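Local structure of WbbM protein (Klebsiella pneumoniae, 6U4B) at residues A[197-202]-A[269-274]; A[435-440]-A[539-544]; A[57-62]-A[345-350]; A[163-168]-A[172-177]. The protein is a trimeric, bifunctional glycosyltransferase that polymerises O-antigen, with two domains thought to carry out separate sugar transfers. All coordinates share one frame; numbering follows the deposited sequence.

Interaction 1 of 4, residues A[197-202]-A[269-274]; sequences YSTAIK and LQQDGE
The side-chain amide of Gln271 spans the gap to helix 198-206, lying over Thr199 and Ala200 and ending in a weak hydrogen bond from NE2 to Thr203 OG1, one turn beyond Thr199. That hydroxyl is shared, since it is also bonded to the carbonyl oxygen Thr199 O, a contact that ties the Thr203 side chain back to its own helix. The remaining contacts across the segments are van der Waals, the polar end of the glutamine resting on aliphatic carbon. Gln271 OE1 rests 3.7 Å from Ala200 CB and almost equally near Ala200 CA, while NE2 lies 4.2 Å from the methyl group Thr199 CG2. With CG trans to the carbonyl carbon (chi1 -70°) and the chain extended past it, Gln271 is long enough to bridge the two segments, whose nearest CA atoms, Ala200 CA and Gln271 CA, are 7.8 Å apart. Thr199 offers its methyl rather than its hydroxyl, because CG2 points opposite the backbone N while OG1 stays beside it.

Deeper in, Tyr197 stacks on Trp229 and makes a cation-pi contact with Lys268, which also pairs with Asp272. The contact thus joins the first turn of helix 198-206 to the last turn of helix 253-272, just ahead of strand 277-285, while Ile201 packs against both helix 180-193 and Ile264 of helix 253-272.

Interaction 2 of 4, residues A[435-440]-A[539-544]; sequences VMEGFV and PNLKFA
Leu541 presses its CD2 methyl onto the backbone of helix 434-441 at Gly438, with CD2 3.5 Å from Gly438 N. The glycine has no side chain to hold the leucine off, and the nearest CA atoms of the two segments, Gly438 CA and Leu541 CA, are 6.0 Å apart. The same methyl lies against Glu437, whose CG is 4.2 Å away from Leu541 CD2. Glu437 stretches past the leucine to the next residue: its CG lies trans to the backbone N (chi1 -173°) and the chain continues extended, which brings OE1 to 4.1 Å from Lys542 CB, the two side chains crossing nearly at right angles.

A single water closes the polar side. It donates to Glu437 OE1 at a short 2.5 Å and accepts from Lys542 N at 2.7 Å, so the carboxylate reaches the backbone of the N-cap residue of helix 543-554 through solvent. Glu437 OE1 is hydrogen-bonded directly to Thr545 OG1 in the first turn of that helix, and OE2 forms a salt bridge with Lys432; together these fix the rotation of the carboxylate. Just beyond, the segment 539-544 meets a second subunit, where Asn540 OD1 accepts from Asn245 N of that subunit and Lys542 packs on its Glu238.

Although Lys542 carries the opposite charge, NZ stays 5.5 Å from Glu437 OE1. The glutamate instead spends its charge on Lys432 and on the start of a helix, whose dipole would be expected to favour the ionised carboxylate.

Interaction 3 of 4, residues A[57-62]-A[345-350]; sequences SCNEIG and LNKTRL
One direct hydrogen bond joins the loop to the helix, from Lys347 NZ to Asn59 OD1 at 2.6 Å. The ammonium approaches obliquely, with a C=O...N angle of 135°, and lies tilted by 26° from the plane of the amide carbonyl. A second, water-mediated link runs beside it: one water accepts from Lys347 NZ at 3.1 Å and from Cys58 N at 2.9 Å, so the ammonium serves the loop both through a side chain and through its backbone.

Apolar packing comes from the aliphatic part of the same lysine. Its CD and CE both lie 4.0 Å from Cys58 CB, while Cys58 SG lies 4.2 Å from Lys347 CB; the bend at chi3 (-81°) turns CE along the cysteine and carries NZ to Asn59 OD1.

Loop conformation is set locally by an ST turn, in which Ser57 OG accepts from Asn59 N at 2.9 Å, holding the asparagine backbone next to the contact. Asn59 ND2 donates to Glu339 OE1, which fixes which end of the amide faces the lysine, and backbone bonds between Glu60 and Phe364 attach the loop to strand 360-366. On another side of the helix, Arg349 forms a salt bridge with Asp577 of the third subunit.

The lysine thus meets a neutral oxygen at close range, whereas Glu339 lies at only a long, weak ion-pair distance. This surface contact, which joins a segment of the DUF4422 range to one of the family 8 range, therefore rests mainly on dipole, water and aliphatic contacts rather than on a close salt bridge.

Interaction 4 of 4, residues A[163-168]-A[172-177]; sequences AGSKNN and YERGEY
Asn168 and Tyr172 make the backbone link, an i to i+4 helical hydrogen bond from Tyr172 N to Asn168 O at 3.3 Å, within the short helix 168-173 that follows the loop 163-167. This is an N-capped helix start: Asn167 occupies the N-cap, and its OD1 accepts from Asp170 N, while Asp170 OD2 in turn takes the amide of Lys166. CB of Asn168 points away from segment 172-177, and the side-chain amide is held by Tyr212 OH and by the backbone carbonyls of Phe204 and Asp209. The Tyr172 ring meets that of Tyr183 with planes about 20° apart and packs on Val253 and Ile257 of helix 253-272.

Across the turn, Arg174 folds back over the loop, its chain bent at chi3 (64°). Its NH1 makes a weak hydrogen bond to Ala163 O, 3.3 Å away at the guanidinium edge. Ser165 OG is bonded to His171 ND1; its modelled approach to Arg174 NH2 is too close to be reliable. Gly164, which has positive phi (98°), has its carbonyl oxygen over the centre of the guanidinium, Gly164 O standing 3.3 Å above the plane through Arg174 CZ.

In the fold
The four contacts are spread along an elongated chain. Interactions 1 and 4 share the DUF4422 range, with centres 23 Å apart and nearest atoms about 8 Å apart; helix 253-272 is common ground, receiving Tyr172 from one and Tyr197 from the other. Interaction 2 lies at the far end in the family 8 range, its centre 84 Å from that of interaction 1. Interaction 3 lies between them, its centre about 10 Å from the centre of the chain, and brings the two ranges together across 283 residues. None reaches the magnesium site of Asp406, Asp408 and His560. Interactions 2 and 3 instead border the trimer interfaces, with the second and third subunits respectively.

Interaction 1 of 4, residues A[197-202]-A[269-274]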
loop_
_atom_site.group_PDB
_atom_site.type_symbol
_atom_site.label_atom_id
_atom_site.label_comp_id
_atom_site.label_asym_id
_atom_site.label_seq_id
_atom_site.Cartn_x
_atom_site.Cartn_y
_atom_site.Cartn_z
ATOM N N TYR A 197 24.913 9.059 58.760
ATOM C CA TYR A 197 25.209 7.672 58.431
ATOM C C TYR A 197 26.699 7.362 58.405
ATOM O O TYR A 197 27.067 6.213 58.139
ATOM C CB TYR A 197 24.602 7.307 57.070
ATOM C CG TYR A 197 23.135 6.960 57.113
ATOM C CD1 TYR A 197 22.172 7.947 57.282
ATOM C CD2 TYR A 197 22.709 5.644 56.972
ATOM C CE1 TYR A 197 20.826 7.636 57.315
ATOM C CE2 TYR A 197 21.364 5.322 57.001
ATOM C CZ TYR A 197 20.428 6.322 57.175
ATOM O OH TYR A 197 19.090 6.010 57.209
ATOM N N SER A 198 27.561 8.347 58.674
ATOM C CA SER A 198 28.996 8.147 58.497
ATOM C C SER A 198 29.518 7.000 59.356
ATOM O O SER A 198 30.347 6.204 58.900
ATOM C CB SER A 198 29.749 9.439 58.814
ATOM O OG SER A 198 29.606 9.792 60.177
ATOM N N THR A 199 29.042 6.895 60.601
ATOM C CA THR A 199 29.495 5.814 61.474
ATOM C C THR A 199 28.950 4.466 61.015
ATOM O O THR A 199 29.642 3.445 61.108
ATOM C CB THR A 199 29.089 6.097 62.922
ATOM O OG1 THR A 199 29.673 7.334 63.349
ATOM C CG2 THR A 199 29.567 4.979 63.847
ATOM N N ALA A 200 27.714 4.442 60.510
ATOM C CA ALA A 200 27.159 3.199 59.983
ATOM C C ALA A 200 27.904 2.750 58.732
ATOM O O ALA A 200 28.078 1.547 58.501
ATOM C CB ALA A 200 25.670 3.372 59.688
ATOM N N ILE A 201 28.352 3.705 57.912
ATOM C CA ILE A 201 29.151 3.368 56.736
ATOM C C ILE A 201 30.473 2.738 57.157
ATOM O O ILE A 201 30.906 1.722 56.597
ATOM C CB ILE A 201 29.380 4.615 55.864
ATOM C CG1 ILE A 201 28.050 5.141 55.321
ATOM C CG2 ILE A 201 30.345 4.304 54.729
ATOM C CD1 ILE A 201 28.158 6.513 54.682
ATOM N N LYS A 202 31.136 3.339 58.151
ATOM C CA LYS A 202 32.405 2.802 58.632
ATOM C C LYS A 202 32.229 1.415 59.236
ATOM O O LYS A 202 33.067 0.530 59.030
ATOM C CB LYS A 202 33.023 3.739 59.671
ATOM C CG LYS A 202 33.457 5.091 59.150
ATOM C CD LYS A 202 34.226 5.835 60.232
ATOM C CE LYS A 202 34.621 7.225 59.780
ATOM N NZ LYS A 202 33.437 8.103 59.586
ATOM N N LEU A 269 19.894 1.756 61.692
ATOM C CA LEU A 269 18.688 1.569 62.495
ATOM C C LEU A 269 19.002 0.870 63.812
ATOM O O LEU A 269 18.408 1.193 64.849
ATOM C CB LEU A 269 17.648 0.780 61.702
ATOM C CG LEU A 269 16.510 1.570 61.053
ATOM C CD1 LEU A 269 17.043 2.781 60.300
ATOM C CD2 LEU A 269 15.707 0.670 60.125
ATOM N N GLN A 270 19.933 -0.087 63.792
ATOM C CA GLN A 270 20.318 -0.771 65.022
ATOM C C GLN A 270 21.110 0.141 65.951
ATOM O O GLN A 270 21.014 0.011 67.177
ATOM C CB GLN A 270 21.124 -2.026 64.689
ATOM C CG GLN A 270 20.345 -3.045 63.873
ATOM C CD GLN A 270 21.231 -4.102 63.243
ATOM O OE1 GLN A 270 22.265 -3.790 62.651
ATOM N NE2 GLN A 270 20.828 -5.361 63.367
ATOM N N GLN A 271 21.890 1.069 65.393
ATOM C CA GLN A 271 22.664 1.980 66.229
ATOM C C GLN A 271 21.787 3.054 66.860
ATOM O O GLN A 271 22.094 3.536 67.956
ATOM C CB GLN A 271 23.785 2.623 65.411
ATOM C CG GLN A 271 24.899 1.665 65.031
ATOM C CD GLN A 271 25.878 2.269 64.042
ATOM O OE1 GLN A 271 25.593 3.286 63.406
ATOM N NE2 GLN A 271 27.041 1.641 63.906
ATOM N N ASP A 272 20.696 3.438 66.193
ATOM C CA ASP A 272 19.836 4.483 66.741
ATOM C C ASP A 272 19.037 3.981 67.939
ATOM O O ASP A 272 18.911 4.689 68.945
ATOM C CB ASP A 272 18.902 5.018 65.659
ATOM C CG ASP A 272 19.602 5.960 64.698
ATOM O OD1 ASP A 272 20.607 6.588 65.105
ATOM O OD2 ASP A 272 19.149 6.081 63.541
ATOM N N GLY A 273 18.494 2.771 67.853
ATOM C CA GLY A 273 17.715 2.228 68.945
ATOM C C GLY A 273 17.331 0.778 68.740
ATOM O O GLY A 273 18.161 -0.041 68.336
ATOM N N GLU A 274 16.073 0.452 69.013
ATOM C CA GLU A 274 15.602 -0.914 68.859
ATOM C C GLU A 274 15.541 -1.307 67.387
ATOM O O GLU A 274 15.353 -0.470 66.501
ATOM C CB GLU A 274 14.216 -1.074 69.491
ATOM C CG GLU A 274 13.172 -0.079 68.982
ATOM C CD GLU A 274 12.552 -0.477 67.648
ATOM O OE1 GLU A 274 12.607 -1.674 67.293
ATOM O OE2 GLU A 274 12.015 0.412 66.952
#

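Interaction 2 of 4, residues A[435-440]-A[539-544]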
loop_
_atom_site.group_PDB
_atom_site.type_symbol
_atom_site.label_atom_id
_atom_site.label_comp_id
_atom_site.label_asym_id
_atom_site.label_seq_id
_atom_site.Cartn_x
_atom_site.Cartn_y
_atom_site.Cartn_z
ATOM N N VAL A 435 -6.935 -35.745 3.036
ATOM C CA VAL A 435 -5.674 -36.379 2.663
ATOM C C VAL A 435 -5.540 -37.728 3.355
ATOM O O VAL A 435 -5.160 -38.727 2.730
ATOM C CB VAL A 435 -4.483 -35.458 2.982
ATOM C CG1 VAL A 435 -3.174 -36.187 2.722
ATOM C CG2 VAL A 435 -4.554 -34.191 2.149
ATOM N N MET A 436 -5.851 -37.784 4.653
ATOM C CA MET A 436 -5.899 -39.072 5.335
ATOM C C MET A 436 -6.976 -39.967 4.740
ATOM O O MET A 436 -6.801 -41.189 4.671
ATOM C CB MET A 436 -6.135 -38.870 6.833
ATOM C CG MET A 436 -6.249 -40.168 7.630
ATOM S SD MET A 436 -4.748 -41.167 7.593
ATOM C CE MET A 436 -3.649 -40.171 8.603
ATOM N N GLU A 437 -8.091 -39.379 4.296
ATOM C CA GLU A 437 -9.106 -40.155 3.590
ATOM C C GLU A 437 -8.512 -40.835 2.363
ATOM O O GLU A 437 -8.842 -41.987 2.060
ATOM C CB GLU A 437 -10.276 -39.252 3.198
ATOM C CG GLU A 437 -11.466 -39.989 2.594
ATOM C CD GLU A 437 -12.577 -39.047 2.174
ATOM O OE1 GLU A 437 -13.144 -39.239 1.076
ATOM O OE2 GLU A 437 -12.879 -38.105 2.938
ATOM N N GLY A 438 -7.620 -40.140 1.653
ATOM C CA GLY A 438 -6.947 -40.760 0.523
ATOM C C GLY A 438 -5.928 -41.800 0.945
ATOM O O GLY A 438 -5.784 -42.837 0.294
ATOM N N PHE A 439 -5.203 -41.536 2.038
ATOM C CA PHE A 439 -4.239 -42.512 2.536
ATOM C C PHE A 439 -4.919 -43.828 2.891
ATOM O O PHE A 439 -4.389 -44.908 2.606
ATOM C CB PHE A 439 -3.496 -41.953 3.751
ATOM C CG PHE A 439 -2.512 -40.866 3.418
ATOM C CD1 PHE A 439 -2.093 -40.663 2.114
ATOM C CD2 PHE A 439 -1.999 -40.053 4.417
ATOM C CE1 PHE A 439 -1.185 -39.663 1.811
ATOM C CE2 PHE A 439 -1.092 -39.053 4.119
ATOM C CZ PHE A 439 -0.685 -38.858 2.813
ATOM N N VAL A 440 -6.097 -43.759 3.514
ATOM C CA VAL A 440 -6.818 -44.977 3.868
ATOM C C VAL A 440 -7.320 -45.680 2.614
ATOM O O VAL A 440 -7.183 -46.899 2.465
ATOM C CB VAL A 440 -7.971 -44.659 4.836
ATOM C CG1 VAL A 440 -8.801 -45.910 5.098
ATOM C CG2 VAL A 440 -7.431 -44.093 6.135
ATOM N N PRO A 539 -8.600 -35.850 -7.263
ATOM C CA PRO A 539 -9.614 -36.410 -8.176
ATOM C C PRO A 539 -9.804 -37.916 -8.052
ATOM O O PRO A 539 -10.788 -38.437 -8.592
ATOM C CB PRO A 539 -9.085 -36.035 -9.566
ATOM C CG PRO A 539 -8.247 -34.835 -9.331
ATOM C CD PRO A 539 -7.589 -35.073 -8.009
ATOM N N ASN A 540 -8.907 -38.628 -7.375
ATOM C CA ASN A 540 -9.027 -40.073 -7.218
ATOM C C ASN A 540 -9.707 -40.477 -5.916
ATOM O O ASN A 540 -9.850 -41.675 -5.655
ATOM C CB ASN A 540 -7.646 -40.728 -7.305
ATOM C CG ASN A 540 -6.970 -40.488 -8.637
ATOM O OD1 ASN A 540 -7.630 -40.384 -9.670
ATOM N ND2 ASN A 540 -5.645 -40.398 -8.620
ATOM N N LEU A 541 -10.120 -39.513 -5.098
ATOM C CA LEU A 541 -10.880 -39.795 -3.892
ATOM C C LEU A 541 -12.296 -40.237 -4.255
ATOM O O LEU A 541 -12.666 -40.341 -5.429
ATOM C CB LEU A 541 -10.919 -38.560 -2.996
ATOM C CG LEU A 541 -9.643 -38.163 -2.257
ATOM C CD1 LEU A 541 -9.648 -36.677 -1.947
ATOM C CD2 LEU A 541 -9.528 -38.960 -0.975
ATOM N N LYS A 542 -13.100 -40.504 -3.227
ATOM C CA LYS A 542 -14.531 -40.688 -3.427
ATOM C C LYS A 542 -15.100 -39.482 -4.166
ATOM O O LYS A 542 -14.742 -38.337 -3.877
ATOM C CB LYS A 542 -15.230 -40.869 -2.075
ATOM C CG LYS A 542 -16.693 -41.289 -2.150
ATOM C CD LYS A 542 -17.448 -40.882 -0.889
ATOM C CE LYS A 542 -16.818 -41.458 0.373
ATOM N NZ LYS A 542 -17.174 -42.889 0.588
ATOM N N PHE A 543 -15.976 -39.747 -5.142
ATOM C CA PHE A 543 -16.471 -38.676 -6.006
ATOM C C PHE A 543 -17.142 -37.575 -5.199
ATOM O O PHE A 543 -16.940 -36.386 -5.472
ATOM C CB PHE A 543 -17.443 -39.241 -7.041
ATOM C CG PHE A 543 -17.856 -38.250 -8.094
ATOM C CD1 PHE A 543 -17.189 -38.192 -9.303
ATOM C CD2 PHE A 543 -18.913 -37.379 -7.879
ATOM C CE1 PHE A 543 -17.567 -37.286 -10.277
ATOM C CE2 PHE A 543 -19.293 -36.474 -8.851
ATOM C CZ PHE A 543 -18.617 -36.427 -10.050
ATOM N N ALA A 544 -17.948 -37.948 -4.204
ATOM C CA ALA A 544 -18.621 -36.946 -3.385
ATOM C C ALA A 544 -17.616 -36.068 -2.649
ATOM O O ALA A 544 -17.823 -34.856 -2.513
ATOM C CB ALA A 544 -19.562 -37.627 -2.394
HETATM O O HOH W 1 -12.300 -40.861 -0.636
#

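Interaction 3 of 4, residues A[57-62]-A[345-350]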
loop_
_atom_site.group_PDB
_atom_site.type_symbol
_atom_site.label_atom_id
_atom_site.label_comp_id
_atom_site.label_asym_id
_atom_site.label_seq_id
_atom_site.Cartn_x
_atom_site.Cartn_y
_atom_site.Cartn_z
ATOM N N SER A 57 10.973 -6.809 27.427
ATOM C CA SER A 57 10.564 -8.107 26.916
ATOM C C SER A 57 9.344 -7.966 26.017
ATOM O O SER A 57 8.469 -7.126 26.251
ATOM C CB SER A 57 10.251 -9.072 28.065
ATOM O OG SER A 57 9.569 -10.226 27.598
ATOM N N CYS A 58 9.295 -8.800 24.980
ATOM C CA CYS A 58 8.123 -8.910 24.122
ATOM C C CYS A 58 7.182 -10.030 24.548
ATOM O O CYS A 58 6.156 -10.240 23.890
ATOM C CB CYS A 58 8.544 -9.141 22.666
ATOM S SG CYS A 58 9.448 -7.779 21.909
ATOM N N ASN A 59 7.499 -10.747 25.622
ATOM C CA ASN A 59 6.782 -11.957 25.986
ATOM C C ASN A 59 5.967 -11.764 27.256
ATOM O O ASN A 59 6.193 -10.844 28.047
ATOM C CB ASN A 59 7.750 -13.129 26.181
ATOM C CG ASN A 59 8.283 -13.665 24.873
ATOM O OD1 ASN A 59 8.662 -12.902 23.984
ATOM N ND2 ASN A 59 8.304 -14.987 24.740
ATOM N N GLU A 60 4.996 -12.653 27.426
ATOM C CA GLU A 60 4.257 -12.826 28.664
ATOM C C GLU A 60 4.723 -14.115 29.328
ATOM O O GLU A 60 5.078 -15.085 28.652
ATOM C CB GLU A 60 2.746 -12.895 28.410
ATOM C CG GLU A 60 2.182 -11.747 27.588
ATOM C CD GLU A 60 2.002 -10.480 28.399
ATOM O OE1 GLU A 60 2.158 -9.383 27.831
ATOM O OE2 GLU A 60 1.709 -10.583 29.608
ATOM N N ILE A 61 4.733 -14.126 30.659
ATOM C CA ILE A 61 5.112 -15.315 31.412
ATOM C C ILE A 61 4.031 -15.760 32.383
ATOM O O ILE A 61 4.219 -16.768 33.075
ATOM C CB ILE A 61 6.453 -15.121 32.151
ATOM C CG1 ILE A 61 6.315 -14.090 33.272
ATOM C CG2 ILE A 61 7.541 -14.694 31.172
ATOM C CD1 ILE A 61 7.625 -13.796 33.969
ATOM N N GLY A 62 2.907 -15.051 32.453
ATOM C CA GLY A 62 1.800 -15.457 33.293
ATOM C C GLY A 62 1.600 -14.654 34.557
ATOM O O GLY A 62 0.883 -15.116 35.449
ATOM N N LEU A 345 13.406 -8.543 16.460
ATOM C CA LEU A 345 12.934 -7.751 15.329
ATOM C C LEU A 345 11.603 -8.278 14.803
ATOM O O LEU A 345 10.663 -7.508 14.580
ATOM C CB LEU A 345 13.992 -7.742 14.224
ATOM C CG LEU A 345 13.663 -6.950 12.954
ATOM C CD1 LEU A 345 13.336 -5.500 13.287
ATOM C CD2 LEU A 345 14.819 -7.023 11.968
ATOM N N ASN A 346 11.499 -9.595 14.608
ATOM C CA ASN A 346 10.265 -10.155 14.064
ATOM C C ASN A 346 9.110 -10.023 15.047
ATOM O O ASN A 346 7.981 -9.728 14.642
ATOM C CB ASN A 346 10.472 -11.614 13.663
ATOM C CG ASN A 346 11.032 -11.756 12.264
ATOM O OD1 ASN A 346 10.724 -10.958 11.377
ATOM N ND2 ASN A 346 11.867 -12.770 12.057
ATOM N N LYS A 347 9.369 -10.229 16.342
ATOM C CA LYS A 347 8.318 -10.041 17.338
ATOM C C LYS A 347 7.820 -8.601 17.342
ATOM O O LYS A 347 6.614 -8.353 17.471
ATOM C CB LYS A 347 8.816 -10.443 18.729
ATOM C CG LYS A 347 8.935 -11.949 18.922
ATOM C CD LYS A 347 9.039 -12.344 20.397
ATOM C CE LYS A 347 10.451 -12.189 20.935
ATOM N NZ LYS A 347 10.630 -12.930 22.221
ATOM N N THR A 348 8.733 -7.640 17.184
ATOM C CA THR A 348 8.332 -6.238 17.110
ATOM C C THR A 348 7.489 -5.972 15.868
ATOM O O THR A 348 6.439 -5.323 15.942
ATOM C CB THR A 348 9.569 -5.340 17.121
ATOM O OG1 THR A 348 10.237 -5.457 18.387
ATOM C CG2 THR A 348 9.178 -3.896 16.883
ATOM N N ARG A 349 7.938 -6.474 14.715
ATOM C CA ARG A 349 7.184 -6.298 13.476
ATOM C C ARG A 349 5.793 -6.907 13.578
ATOM O O ARG A 349 4.820 -6.343 13.061
ATOM C CB ARG A 349 7.948 -6.924 12.309
ATOM C CG ARG A 349 9.280 -6.270 12.011
ATOM C CD ARG A 349 10.061 -7.066 10.980
ATOM N NE ARG A 349 11.133 -6.279 10.377
ATOM C CZ ARG A 349 11.932 -6.725 9.413
ATOM N NH1 ARG A 349 11.782 -7.957 8.946
ATOM N NH2 ARG A 349 12.879 -5.942 8.915
ATOM N N LEU A 350 5.678 -8.061 14.239
ATOM C CA LEU A 350 4.384 -8.731 14.344
ATOM C C LEU A 350 3.407 -7.926 15.194
ATOM O O LEU A 350 2.231 -7.790 14.835
ATOM C CB LEU A 350 4.570 -10.137 14.916
ATOM C CG LEU A 350 5.199 -11.122 13.930
ATOM C CD1 LEU A 350 5.811 -12.304 14.649
ATOM C CD2 LEU A 350 4.155 -11.584 12.926
HETATM O O HOH W 2 11.464 -10.560 24.058
#

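Interaction 4 of 4, residues A[163-168]-A[172-177]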
loop_
_atom_site.group_PDB
_atom_site.type_symbol
_atom_site.label_atom_id
_atom_site.label_comp_id
_atom_site.label_asym_id
_atom_site.label_seq_id
_atom_site.Cartn_x
_atom_site.Cartn_y
_atom_site.Cartn_z
ATOM N N ALA A 163 35.830 -15.975 51.661
ATOM C CA ALA A 163 36.097 -15.721 50.252
ATOM C C ALA A 163 37.437 -15.038 50.016
ATOM O O ALA A 163 37.778 -14.767 48.860
ATOM C CB ALA A 163 34.972 -14.877 49.648
ATOM N N GLY A 164 38.197 -14.752 51.072
ATOM C CA GLY A 164 39.506 -14.146 50.950
ATOM C C GLY A 164 39.548 -12.647 51.150
ATOM O O GLY A 164 40.628 -12.057 51.025
ATOM N N SER A 165 38.420 -12.017 51.457
ATOM C CA SER A 165 38.354 -10.573 51.619
ATOM C C SER A 165 38.659 -10.176 53.058
ATOM O O SER A 165 38.375 -10.917 54.003
ATOM C CB SER A 165 36.976 -10.047 51.218
ATOM O OG SER A 165 36.688 -10.357 49.866
ATOM N N LYS A 166 39.240 -8.985 53.214
ATOM C CA LYS A 166 39.547 -8.479 54.548
ATOM C C LYS A 166 38.299 -7.957 55.251
ATOM O O LYS A 166 38.128 -8.168 56.459
ATOM C CB LYS A 166 40.609 -7.381 54.463
ATOM C CG LYS A 166 40.911 -6.704 55.791
ATOM C CD LYS A 166 42.074 -5.729 55.675
ATOM C CE LYS A 166 42.354 -5.050 57.008
ATOM N NZ LYS A 166 43.555 -4.172 56.953
ATOM N N ASN A 167 37.423 -7.281 54.516
ATOM C CA ASN A 167 36.200 -6.714 55.076
ATOM C C ASN A 167 35.231 -6.467 53.920
ATOM O O ASN A 167 35.512 -6.816 52.773
ATOM C CB ASN A 167 36.514 -5.448 55.881
ATOM C CG ASN A 167 37.373 -4.457 55.114
ATOM O OD1 ASN A 167 37.184 -4.246 53.916
ATOM N ND2 ASN A 167 38.323 -3.842 55.807
ATOM N N ASN A 168 34.078 -5.864 54.229
ATOM C CA ASN A 168 33.041 -5.703 53.211
ATOM C C ASN A 168 33.471 -4.726 52.126
ATOM O O ASN A 168 33.132 -4.908 50.950
ATOM C CB ASN A 168 31.734 -5.251 53.859
ATOM C CG ASN A 168 31.076 -6.349 54.671
ATOM O OD1 ASN A 168 30.830 -7.450 54.171
ATOM N ND2 ASN A 168 30.800 -6.061 55.938
ATOM N N TYR A 172 34.095 -5.680 47.914
ATOM C CA TYR A 172 33.647 -5.030 46.689
ATOM C C TYR A 172 34.813 -4.812 45.735
ATOM O O TYR A 172 34.687 -5.044 44.527
ATOM C CB TYR A 172 32.960 -3.699 47.009
ATOM C CG TYR A 172 32.124 -3.156 45.863
ATOM C CD1 TYR A 172 32.719 -2.555 44.758
ATOM C CD2 TYR A 172 30.738 -3.243 45.890
ATOM C CE1 TYR A 172 31.956 -2.065 43.711
ATOM C CE2 TYR A 172 29.967 -2.755 44.851
ATOM C CZ TYR A 172 30.581 -2.166 43.765
ATOM O OH TYR A 172 29.816 -1.681 42.730
ATOM N N GLU A 173 35.961 -4.380 46.262
ATOM C CA GLU A 173 37.094 -4.055 45.403
ATOM C C GLU A 173 37.643 -5.295 44.707
ATOM O O GLU A 173 38.049 -5.227 43.541
ATOM C CB GLU A 173 38.187 -3.368 46.217
ATOM C CG GLU A 173 39.428 -3.044 45.411
ATOM C CD GLU A 173 40.298 -2.001 46.075
ATOM O OE1 GLU A 173 39.851 -1.405 47.078
ATOM O OE2 GLU A 173 41.425 -1.774 45.591
ATOM N N ARG A 174 37.665 -6.431 45.398
ATOM C CA ARG A 174 38.174 -7.664 44.812
ATOM C C ARG A 174 37.151 -8.376 43.935
ATOM O O ARG A 174 37.481 -9.415 43.351
ATOM C CB ARG A 174 38.655 -8.604 45.918
ATOM C CG ARG A 174 39.829 -8.058 46.709
ATOM C CD ARG A 174 40.016 -8.791 48.030
ATOM N NE ARG A 174 40.356 -10.200 47.853
ATOM C CZ ARG A 174 39.483 -11.197 47.961
ATOM N NH1 ARG A 174 39.881 -12.449 47.785
ATOM N NH2 ARG A 174 38.214 -10.943 48.245
ATOM N N GLY A 175 35.936 -7.846 43.824
ATOM C CA GLY A 175 34.921 -8.509 43.024
ATOM C C GLY A 175 35.339 -8.615 41.567
ATOM O O GLY A 175 35.902 -7.680 40.991
ATOM N N GLU A 176 35.058 -9.777 40.971
ATOM C CA GLU A 176 35.467 -10.027 39.592
ATOM C C GLU A 176 34.830 -9.033 38.630
ATOM O O GLU A 176 35.494 -8.527 37.717
ATOM C CB GLU A 176 35.110 -11.459 39.193
ATOM C CG GLU A 176 35.479 -11.817 37.763
ATOM C CD GLU A 176 35.081 -13.232 37.398
ATOM O OE1 GLU A 176 34.192 -13.795 38.071
ATOM O OE2 GLU A 176 35.660 -13.784 36.439
ATOM N N TYR A 177 33.544 -8.738 38.817
ATOM C CA TYR A 177 32.822 -7.814 37.952
ATOM C C TYR A 177 32.474 -6.512 38.663
ATOM O O TYR A 177 31.507 -5.843 38.289
ATOM C CB TYR A 177 31.555 -8.479 37.411
ATOM C CG TYR A 177 31.822 -9.758 36.651
ATOM C CD1 TYR A 177 31.336 -10.976 37.108
ATOM C CD2 TYR A 177 32.573 -9.750 35.482
ATOM C CE1 TYR A 177 31.579 -12.148 36.417
ATOM C CE2 TYR A 177 32.823 -10.917 34.784
ATOM C CZ TYR A 177 32.324 -12.115 35.257
ATOM O OH TYR A 177 32.570 -13.279 34.567
#